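Local structure of SPD1 nuclease (Streptococcus pyogenes, 2XGR) at residues A[139-147]-A[155-163]; A[176-185]-A[196-206]. The protein is a prophage-encoded extracellular DNase that probably cuts nucleic acids with the help of a bound metal ion, as a member of the His-Me finger endonucleases. All coordinates share one frame; numbering follows the deposited sequence.

In the fold
Contact 2 is the buried one: two strands of the central antiparallel sheet, 178-186 and 196-204, zipped together by backbone hydrogen bonds. Contact 1 lies nearer the surface and joins helix 142-146 to the turn that opens helix 160-173. Its bonds are fewer and more varied, with an asparagine amide, an indole N-H and a carboxylate beside main-chain pairs. The centres of contact 1 and contact 2 are about 17 Å apart. They nevertheless meet where Leu144, Met160 and Tyr163 of contact 1 pack on Ile197 and Leu199 of contact 2. Helix 160-173, begun in contact 1, leads along the chain directly into the first strand of contact 2.

Contact 1: residues A[139-147]-A[155-163]; sequences AMTAWLNTG and SNPEGMLYY
Asn156 holds Gly147 and the Trp143 ring at once. Its ND2 donates to Gly147 O (2.8 Å) almost straight, at 174°; the acceptor lies in the amide plane, though ND2 itself stands above the plane of the Gly147 carbonyl. Helix 142-146 follows strands 119-121 and 137-139, consistent with the beta-beta-alpha core of His-Me finger nucleases, and here it is tied to the start of helix 160-173. Asn156 OD1 accepts from Glu158 N (3.0 Å), an Asx turn inside the type I turn 156-159, so bonds at both ends fix the rotation of the amide. ND2 sits 3.2 Å above the Trp143 ring, toward its rim, with ring and amide planes 72° apart. Glu158 approaches the same indole at its edge: NE1 donates in the ring plane to the anti lone pair of OE1 (2.9 Å), while OE2 bonds a PEG molecule, probably from the crystallisation liquor. Deeper in, Met160 N donates to Leu144 O (2.7 Å), and a weak bond runs from Leu161 N to Asn145 O. Gly147 is the first residue to leave helical backbone angles, with positive phi, and its CA packs 4.1 Å from Gly159 CA. With CG trans to the backbone N (chi1 176°), Leu144 reaches toward the turn, its CD1 3.7 Å from Glu158 O and 3.9 Å from Met160 CG.

Contact 2: residues A[176-185]-A[196-206]; sequences DFWLDYKVTP and QIELQYVGIDS
Tyr181 has CG trans to its backbone N (chi1 173°), whereas Leu199 swings CG to the side of its own N (chi1 -73°); with these torsions the two side chains lie side by side, pointing the same way. The phenol runs along the neighbouring strand, with Leu199 CB at the ring edge and Leu199 CD2 3.6 Å from Tyr181 OH. These two strands form an antiparallel beta hairpin joined by a long loop. Eight backbone hydrogen bonds, two for each of the pairs Trp178-Ile204, Asp180-Val202, Lys182-Gln200 and Thr184-Glu198, keep the register unbroken. On the face of Tyr181 and Leu199 the packing is largely apolar: Leu179 CD1 meets Tyr201 CB at 3.9 Å, and Val183 CG1 presses on Ile197 CG2 at 3.3 Å, tighter than usual carbon contact. Pro185 CB rests against Ile197 CD1. The opposite face is more polar. There a water 2.7 Å from Asp180 OD1 accepts from Gln200 NE2 (2.8 Å), bridging the two strands; Asp180 OD2 is gripped by Gln79 and the backbone N of Leu54, and Gln200 NE2 also donates to Lys52 O. At the open end of the hairpin Asp205 CB stands over a face of the Phe177 ring, offset toward the rim, a CH-pi contact 3.9 Å from the centroid. Within the larger sheet, strand 76-80 flanks 178-186, while 209-214 and 228-233 both pair with 196-204. Helix 160-173 lies over the face of Tyr181 and Leu199, where Leu171 meets Leu179, Glu164 binds Tyr181 OH, and Met160 and Tyr163 pack on Leu199.

Contact 1: residues A[139-147]-A[155-163]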
loop_
_atom_site.group_PDB
_atom_site.type_symbol
_atom_site.label_atom_id
_atom_site.label_comp_id
_atom_site.label_asym_id
_atom_site.label_seq_id
_atom_site.Cartn_x
_atom_site.Cartn_y
_atom_site.Cartn_z
ATOM N N ALA A 139 9.898 -6.993 6.760
ATOM C CA ALA A 139 10.222 -8.266 6.194
ATOM C C ALA A 139 9.021 -8.759 5.406
ATOM O O ALA A 139 7.921 -8.839 5.953
ATOM C CB ALA A 139 10.503 -9.244 7.340
ATOM N N MET A 140 9.208 -9.151 4.144
ATOM C CA MET A 140 8.097 -9.441 3.293
ATOM C C MET A 140 8.479 -10.590 2.350
ATOM O O MET A 140 9.623 -10.600 1.833
ATOM C CB MET A 140 7.809 -8.156 2.444
ATOM C CG MET A 140 6.536 -8.243 1.752
ATOM S SD MET A 140 6.221 -6.665 0.881
ATOM C CE MET A 140 5.767 -5.546 2.213
ATOM N N THR A 141 7.547 -11.505 2.107
ATOM C CA THR A 141 7.726 -12.488 1.031
ATOM C C THR A 141 7.727 -11.837 -0.345
ATOM O O THR A 141 7.114 -10.795 -0.559
ATOM C CB THR A 141 6.700 -13.617 1.033
ATOM O OG1 THR A 141 5.395 -13.126 0.718
ATOM C CG2 THR A 141 6.691 -14.363 2.450
ATOM N N ALA A 142 8.456 -12.464 -1.278
ATOM C CA ALA A 142 8.416 -11.994 -2.694
ATOM C C ALA A 142 7.015 -12.128 -3.256
ATOM O O ALA A 142 6.545 -11.220 -3.942
ATOM C CB ALA A 142 9.440 -12.890 -3.535
ATOM N N TRP A 143 6.291 -13.187 -2.855
ATOM C CA TRP A 143 4.903 -13.386 -3.208
ATOM C C TRP A 143 4.054 -12.164 -2.806
ATOM O O TRP A 143 3.312 -11.615 -3.648
ATOM C CB TRP A 143 4.354 -14.709 -2.542
ATOM C CG TRP A 143 2.989 -15.095 -2.951
ATOM C CD1 TRP A 143 1.845 -14.943 -2.219
ATOM C CD2 TRP A 143 2.613 -15.785 -4.136
ATOM N NE1 TRP A 143 0.766 -15.430 -2.912
ATOM C CE2 TRP A 143 1.211 -15.979 -4.082
ATOM C CE3 TRP A 143 3.331 -16.300 -5.225
ATOM C CZ2 TRP A 143 0.511 -16.646 -5.082
ATOM C CZ3 TRP A 143 2.626 -16.976 -6.209
ATOM C CH2 TRP A 143 1.239 -17.101 -6.150
ATOM N N LEU A 144 4.179 -11.725 -1.555
ATOM C CA LEU A 144 3.377 -10.560 -1.096
ATOM C C LEU A 144 3.841 -9.290 -1.831
ATOM O O LEU A 144 3.046 -8.427 -2.201
ATOM C CB LEU A 144 3.544 -10.363 0.407
ATOM C CG LEU A 144 2.818 -9.110 0.928
ATOM C CD1 LEU A 144 1.354 -9.037 0.533
ATOM C CD2 LEU A 144 2.972 -9.105 2.459
ATOM N N ASN A 145 5.146 -9.171 -2.018
ATOM C CA ASN A 145 5.682 -7.926 -2.551
ATOM C C ASN A 145 5.276 -7.710 -4.044
ATOM O O ASN A 145 4.607 -6.731 -4.405
ATOM C CB ASN A 145 7.199 -7.907 -2.369
ATOM C CG ASN A 145 7.864 -6.630 -2.964
ATOM O OD1 ASN A 145 7.529 -5.517 -2.599
ATOM N ND2 ASN A 145 8.892 -6.833 -3.803
ATOM N N THR A 146 5.677 -8.626 -4.904
ATOM C CA THR A 146 5.330 -8.450 -6.337
ATOM C C THR A 146 4.500 -9.609 -6.894
ATOM O O THR A 146 4.247 -9.629 -8.130
ATOM C CB THR A 146 6.625 -8.355 -7.223
ATOM O OG1 THR A 146 7.478 -9.461 -6.884
ATOM C CG2 THR A 146 7.391 -7.067 -7.048
ATOM N N GLY A 147 3.960 -10.502 -6.052
ATOM C CA GLY A 147 3.005 -11.458 -6.578
ATOM C C GLY A 147 3.563 -12.701 -7.301
ATOM O O GLY A 147 2.833 -13.395 -8.008
ATOM N N SER A 155 -0.863 -9.208 -12.071
ATOM C CA SER A 155 -2.180 -9.859 -12.125
ATOM C C SER A 155 -2.584 -10.573 -10.841
ATOM O O SER A 155 -3.740 -11.002 -10.705
ATOM C CB SER A 155 -2.253 -10.865 -13.286
ATOM O OG SER A 155 -1.826 -10.266 -14.504
ATOM N N ASN A 156 -1.637 -10.784 -9.951
ATOM C CA ASN A 156 -1.863 -11.673 -8.805
ATOM C C ASN A 156 -2.443 -10.819 -7.639
ATOM O O ASN A 156 -1.719 -10.009 -7.067
ATOM C CB ASN A 156 -0.544 -12.293 -8.348
ATOM C CG ASN A 156 -0.720 -13.232 -7.184
ATOM O OD1 ASN A 156 -1.813 -13.365 -6.635
ATOM N ND2 ASN A 156 0.350 -13.908 -6.812
ATOM N N PRO A 157 -3.749 -10.989 -7.300
ATOM C CA PRO A 157 -4.308 -10.133 -6.212
ATOM C C PRO A 157 -3.881 -10.498 -4.799
ATOM O O PRO A 157 -4.383 -9.879 -3.826
ATOM C CB PRO A 157 -5.845 -10.258 -6.413
ATOM C CG PRO A 157 -5.984 -11.731 -6.848
ATOM C CD PRO A 157 -4.731 -12.013 -7.741
ATOM N N GLU A 158 -2.987 -11.473 -4.659
ATOM C CA GLU A 158 -2.329 -11.727 -3.383
ATOM C C GLU A 158 -1.088 -10.868 -3.156
ATOM O O GLU A 158 -0.443 -10.966 -2.116
ATOM C CB GLU A 158 -1.985 -13.238 -3.245
ATOM C CG GLU A 158 -3.311 -14.041 -3.148
ATOM C CD GLU A 158 -3.148 -15.514 -2.900
ATOM O OE1 GLU A 158 -2.023 -16.027 -2.878
ATOM O OE2 GLU A 158 -4.174 -16.180 -2.716
ATOM N N GLY A 159 -0.653 -10.154 -4.198
ATOM C CA GLY A 159 0.521 -9.321 -4.045
ATOM C C GLY A 159 0.198 -7.822 -4.033
ATOM O O GLY A 159 -0.794 -7.397 -4.596
ATOM N N MET A 160 1.067 -7.031 -3.414
ATOM C CA MET A 160 0.855 -5.568 -3.294
ATOM C C MET A 160 0.869 -4.908 -4.663
ATOM O O MET A 160 0.153 -3.946 -4.908
ATOM C CB MET A 160 2.004 -4.954 -2.496
ATOM C CG MET A 160 2.363 -5.783 -1.270
ATOM S SD MET A 160 2.485 -4.745 0.157
ATOM C CE MET A 160 0.745 -4.767 0.328
ATOM N N LEU A 161 1.732 -5.415 -5.535
ATOM C CA LEU A 161 1.914 -4.755 -6.854
ATOM C C LEU A 161 0.607 -4.649 -7.652
ATOM O O LEU A 161 0.352 -3.634 -8.305
ATOM C CB LEU A 161 2.987 -5.572 -7.666
ATOM C CG LEU A 161 3.337 -5.051 -9.060
ATOM C CD1 LEU A 161 4.028 -3.682 -8.962
ATOM C CD2 LEU A 161 4.225 -6.113 -9.748
ATOM N N TYR A 162 -0.258 -5.668 -7.558
ATOM C CA TYR A 162 -1.556 -5.668 -8.230
ATOM C C TYR A 162 -2.285 -4.386 -7.862
ATOM O O TYR A 162 -2.845 -3.671 -8.734
ATOM C CB TYR A 162 -2.386 -6.899 -7.671
ATOM C CG TYR A 162 -3.828 -6.897 -8.133
ATOM C CD1 TYR A 162 -4.230 -7.675 -9.237
ATOM C CD2 TYR A 162 -4.788 -6.069 -7.530
ATOM C CE1 TYR A 162 -5.528 -7.698 -9.665
ATOM C CE2 TYR A 162 -6.096 -6.048 -8.004
ATOM C CZ TYR A 162 -6.440 -6.885 -9.084
ATOM O OH TYR A 162 -7.727 -6.842 -9.593
ATOM N N TYR A 163 -2.278 -4.060 -6.579
ATOM C CA TYR A 163 -3.114 -2.922 -6.110
ATOM C C TYR A 163 -2.411 -1.592 -6.454
ATOM O O TYR A 163 -3.043 -0.635 -6.937
ATOM C CB TYR A 163 -3.303 -2.990 -4.562
ATOM C CG TYR A 163 -4.078 -4.252 -4.241
ATOM C CD1 TYR A 163 -5.483 -4.277 -4.283
ATOM C CD2 TYR A 163 -3.379 -5.420 -4.046
ATOM C CE1 TYR A 163 -6.179 -5.493 -4.131
ATOM C CE2 TYR A 163 -4.069 -6.678 -3.854
ATOM C CZ TYR A 163 -5.480 -6.678 -3.898
ATOM O OH TYR A 163 -6.092 -7.904 -3.763
#

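Contact 2: residues A[176-185]-A[196-206]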
loop_
_atom_site.group_PDB
_atom_site.type_symbol
_atom_site.label_atom_id
_atom_site.label_comp_id
_atom_site.label_asym_id
_atom_site.label_seq_id
_atom_site.Cartn_x
_atom_site.Cartn_y
_atom_site.Cartn_z
ATOM N N ASP A 176 -5.867 15.567 -11.604
ATOM C CA ASP A 176 -6.238 16.589 -10.672
ATOM C C ASP A 176 -6.726 16.045 -9.339
ATOM O O ASP A 176 -6.943 16.833 -8.407
ATOM C CB ASP A 176 -7.308 17.521 -11.278
ATOM C CG ASP A 176 -6.768 18.335 -12.481
ATOM O OD1 ASP A 176 -5.659 18.942 -12.380
ATOM O OD2 ASP A 176 -7.414 18.265 -13.549
ATOM N N PHE A 177 -6.893 14.729 -9.248
ATOM C CA PHE A 177 -7.421 14.122 -8.025
ATOM C C PHE A 177 -6.265 13.574 -7.177
ATOM O O PHE A 177 -5.105 13.469 -7.627
ATOM C CB PHE A 177 -8.400 12.968 -8.344
ATOM C CG PHE A 177 -9.699 13.437 -9.017
ATOM C CD1 PHE A 177 -10.046 14.778 -8.991
ATOM C CD2 PHE A 177 -10.574 12.497 -9.593
ATOM C CE1 PHE A 177 -11.272 15.210 -9.593
ATOM C CE2 PHE A 177 -11.821 12.941 -10.154
ATOM C CZ PHE A 177 -12.126 14.280 -10.130
ATOM N N TRP A 178 -6.590 13.265 -5.915
ATOM C CA TRP A 178 -5.558 12.807 -4.960
ATOM C C TRP A 178 -5.869 11.388 -4.560
ATOM O O TRP A 178 -7.029 10.993 -4.537
ATOM C CB TRP A 178 -5.647 13.621 -3.680
ATOM C CG TRP A 178 -5.335 15.082 -3.926
ATOM C CD1 TRP A 178 -6.179 16.048 -4.445
ATOM C CD2 TRP A 178 -4.078 15.727 -3.671
ATOM N NE1 TRP A 178 -5.482 17.274 -4.565
ATOM C CE2 TRP A 178 -4.200 17.087 -4.099
ATOM C CE3 TRP A 178 -2.831 15.270 -3.177
ATOM C CZ2 TRP A 178 -3.133 17.995 -3.985
ATOM C CZ3 TRP A 178 -1.797 16.193 -3.030
ATOM C CH2 TRP A 178 -1.943 17.525 -3.470
ATOM N N LEU A 179 -4.821 10.640 -4.265
ATOM C CA LEU A 179 -4.951 9.317 -3.629
ATOM C C LEU A 179 -4.501 9.452 -2.193
ATOM O O LEU A 179 -3.383 9.972 -1.920
ATOM C CB LEU A 179 -4.027 8.365 -4.378
ATOM C CG LEU A 179 -3.837 6.991 -3.658
ATOM C CD1 LEU A 179 -5.211 6.208 -3.525
ATOM C CD2 LEU A 179 -2.763 6.133 -4.403
ATOM N N ASP A 180 -5.325 8.972 -1.254
ATOM C CA ASP A 180 -4.875 8.864 0.125
ATOM C C ASP A 180 -4.680 7.368 0.315
ATOM O O ASP A 180 -5.616 6.559 0.149
ATOM C CB ASP A 180 -5.965 9.428 1.086
ATOM C CG ASP A 180 -5.571 9.303 2.554
ATOM O OD1 ASP A 180 -5.522 8.182 3.065
ATOM O OD2 ASP A 180 -5.231 10.363 3.158
ATOM N N TYR A 181 -3.476 6.968 0.745
ATOM C CA TYR A 181 -3.163 5.566 0.752
ATOM C C TYR A 181 -2.305 5.255 1.988
ATOM O O TYR A 181 -1.241 5.852 2.191
ATOM C CB TYR A 181 -2.369 5.258 -0.568
ATOM C CG TYR A 181 -1.773 3.858 -0.715
ATOM C CD1 TYR A 181 -2.498 2.683 -0.374
ATOM C CD2 TYR A 181 -0.472 3.689 -1.169
ATOM C CE1 TYR A 181 -1.915 1.398 -0.537
ATOM C CE2 TYR A 181 0.132 2.400 -1.314
ATOM C CZ TYR A 181 -0.623 1.272 -1.005
ATOM O OH TYR A 181 -0.051 0.042 -1.207
ATOM N N LYS A 182 -2.784 4.319 2.818
ATOM C CA LYS A 182 -2.092 3.993 4.069
ATOM C C LYS A 182 -1.801 2.502 4.035
ATOM O O LYS A 182 -2.694 1.705 3.686
ATOM C CB LYS A 182 -3.020 4.327 5.259
ATOM C CG LYS A 182 -2.237 4.145 6.582
ATOM C CD LYS A 182 -3.187 4.357 7.813
ATOM C CE LYS A 182 -2.388 4.255 9.109
ATOM N NZ LYS A 182 -3.404 4.460 10.221
ATOM N N VAL A 183 -0.560 2.129 4.360
ATOM C CA VAL A 183 -0.172 0.720 4.427
ATOM C C VAL A 183 0.270 0.433 5.865
ATOM O O VAL A 183 1.169 1.079 6.419
ATOM C CB VAL A 183 0.964 0.404 3.393
ATOM C CG1 VAL A 183 1.361 -1.105 3.506
ATOM C CG2 VAL A 183 0.444 0.779 1.954
ATOM N N THR A 184 -0.418 -0.519 6.484
ATOM C CA THR A 184 -0.156 -0.849 7.944
ATOM C C THR A 184 0.181 -2.317 8.130
ATOM O O THR A 184 -0.654 -3.205 7.774
ATOM C CB THR A 184 -1.431 -0.533 8.796
ATOM O OG1 THR A 184 -1.916 0.799 8.559
ATOM C CG2 THR A 184 -1.193 -0.799 10.297
ATOM N N PRO A 185 1.385 -2.616 8.651
ATOM C CA PRO A 185 1.738 -4.003 8.934
ATOM C C PRO A 185 1.022 -4.415 10.222
ATOM O O PRO A 185 0.890 -3.574 11.131
ATOM C CB PRO A 185 3.266 -3.965 9.082
ATOM C CG PRO A 185 3.608 -2.532 9.604
ATOM C CD PRO A 185 2.481 -1.667 8.911
ATOM N N GLN A 196 0.330 -9.981 8.321
ATOM C CA GLN A 196 -0.569 -9.407 7.334
ATOM C C GLN A 196 -0.154 -7.969 7.058
ATOM O O GLN A 196 0.496 -7.311 7.874
ATOM C CB GLN A 196 -2.044 -9.368 7.809
ATOM C CG GLN A 196 -2.604 -10.747 8.074
ATOM C CD GLN A 196 -3.932 -10.677 8.749
ATOM O OE1 GLN A 196 -4.184 -9.787 9.578
ATOM N NE2 GLN A 196 -4.817 -11.587 8.380
ATOM N N ILE A 197 -0.544 -7.463 5.873
ATOM C CA ILE A 197 -0.411 -6.018 5.614
ATOM C C ILE A 197 -1.764 -5.492 5.177
ATOM O O ILE A 197 -2.448 -6.121 4.351
ATOM C CB ILE A 197 0.598 -5.795 4.372
ATOM C CG1 ILE A 197 1.953 -6.457 4.669
ATOM C CG2 ILE A 197 0.727 -4.275 4.022
ATOM C CD1 ILE A 197 2.836 -5.770 5.731
ATOM N N GLU A 198 -2.158 -4.345 5.733
ATOM C CA GLU A 198 -3.443 -3.722 5.409
ATOM C C GLU A 198 -3.203 -2.563 4.440
ATOM O O GLU A 198 -2.472 -1.630 4.813
ATOM C CB GLU A 198 -4.017 -3.101 6.693
ATOM C CG GLU A 198 -5.350 -2.461 6.488
ATOM C CD GLU A 198 -5.827 -1.612 7.665
ATOM O OE1 GLU A 198 -6.617 -2.165 8.464
ATOM O OE2 GLU A 198 -5.498 -0.390 7.759
ATOM N N LEU A 199 -3.808 -2.594 3.233
ATOM C CA LEU A 199 -3.758 -1.496 2.328
ATOM C C LEU A 199 -5.076 -0.755 2.426
ATOM O O LEU A 199 -6.120 -1.355 2.228
ATOM C CB LEU A 199 -3.668 -2.049 0.854
ATOM C CG LEU A 199 -2.299 -2.650 0.459
ATOM C CD1 LEU A 199 -2.053 -4.025 1.157
ATOM C CD2 LEU A 199 -2.264 -2.839 -1.073
ATOM N N GLN A 200 -5.036 0.572 2.589
ATOM C CA GLN A 200 -6.261 1.377 2.768
ATOM C C GLN A 200 -6.222 2.543 1.780
ATOM O O GLN A 200 -5.234 3.291 1.731
ATOM C CB GLN A 200 -6.286 1.998 4.201
ATOM C CG GLN A 200 -7.519 2.830 4.447
ATOM C CD GLN A 200 -7.351 3.602 5.713
ATOM O OE1 GLN A 200 -7.502 3.037 6.805
ATOM N NE2 GLN A 200 -6.857 4.860 5.592
ATOM N N TYR A 201 -7.234 2.670 0.933
ATOM C CA TYR A 201 -7.139 3.713 -0.073
ATOM C C TYR A 201 -8.486 4.338 -0.397
ATOM O O TYR A 201 -9.553 3.682 -0.323
ATOM C CB TYR A 201 -6.472 3.188 -1.399
ATOM C CG TYR A 201 -7.040 1.875 -1.889
ATOM C CD1 TYR A 201 -8.179 1.833 -2.697
ATOM C CD2 TYR A 201 -6.428 0.658 -1.525
ATOM C CE1 TYR A 201 -8.659 0.578 -3.214
ATOM C CE2 TYR A 201 -6.953 -0.582 -2.039
ATOM C CZ TYR A 201 -8.027 -0.577 -2.903
ATOM O OH TYR A 201 -8.492 -1.805 -3.360
ATOM N N VAL A 202 -8.424 5.616 -0.755
ATOM C CA VAL A 202 -9.635 6.330 -1.214
ATOM C C VAL A 202 -9.125 7.497 -2.036
ATOM O O VAL A 202 -7.954 7.923 -1.838
ATOM C CB VAL A 202 -10.470 6.798 -0.059
ATOM C CG1 VAL A 202 -9.692 7.894 0.760
ATOM C CG2 VAL A 202 -11.898 7.375 -0.522
ATOM N N GLY A 203 -9.948 7.994 -2.964
ATOM C CA GLY A 203 -9.534 9.169 -3.773
ATOM C C GLY A 203 -10.168 10.427 -3.159
ATOM O O GLY A 203 -11.112 10.340 -2.343
ATOM N N ILE A 204 -9.573 11.588 -3.453
ATOM C CA ILE A 204 -10.160 12.856 -3.002
ATOM C C ILE A 204 -10.181 13.826 -4.206
ATOM O O ILE A 204 -9.188 13.958 -4.923
ATOM C CB ILE A 204 -9.318 13.488 -1.886
ATOM C CG1 ILE A 204 -9.188 12.517 -0.695
ATOM C CG2 ILE A 204 -10.079 14.764 -1.285
ATOM C CD1 ILE A 204 -8.272 13.062 0.471
ATOM N N ASP A 205 -11.343 14.388 -4.493
ATOM C CA ASP A 205 -11.407 15.288 -5.657
ATOM C C ASP A 205 -11.021 16.729 -5.225
ATOM O O ASP A 205 -10.681 16.977 -4.056
ATOM C CB ASP A 205 -12.775 15.163 -6.368
ATOM C CG ASP A 205 -13.915 15.853 -5.614
ATOM O OD1 ASP A 205 -13.689 16.556 -4.591
ATOM O OD2 ASP A 205 -15.072 15.564 -5.987
ATOM N N SER A 206 -11.016 17.661 -6.175
ATOM C CA SER A 206 -10.577 19.045 -5.921
ATOM C C SER A 206 -11.355 19.657 -4.772
ATOM O O SER A 206 -10.823 20.527 -4.052
ATOM C CB SER A 206 -10.844 19.908 -7.168
ATOM O OG SER A 206 -10.457 19.197 -8.315
HETATM O O HOH W 1 -7.301 19.351 -7.946
HETATM O O HOH W 2 -6.551 5.657 2.957
HETATM O O HOH W 3 -4.142 1.348 9.998
HETATM O O HOH W 4 -3.564 0.794 6.452
#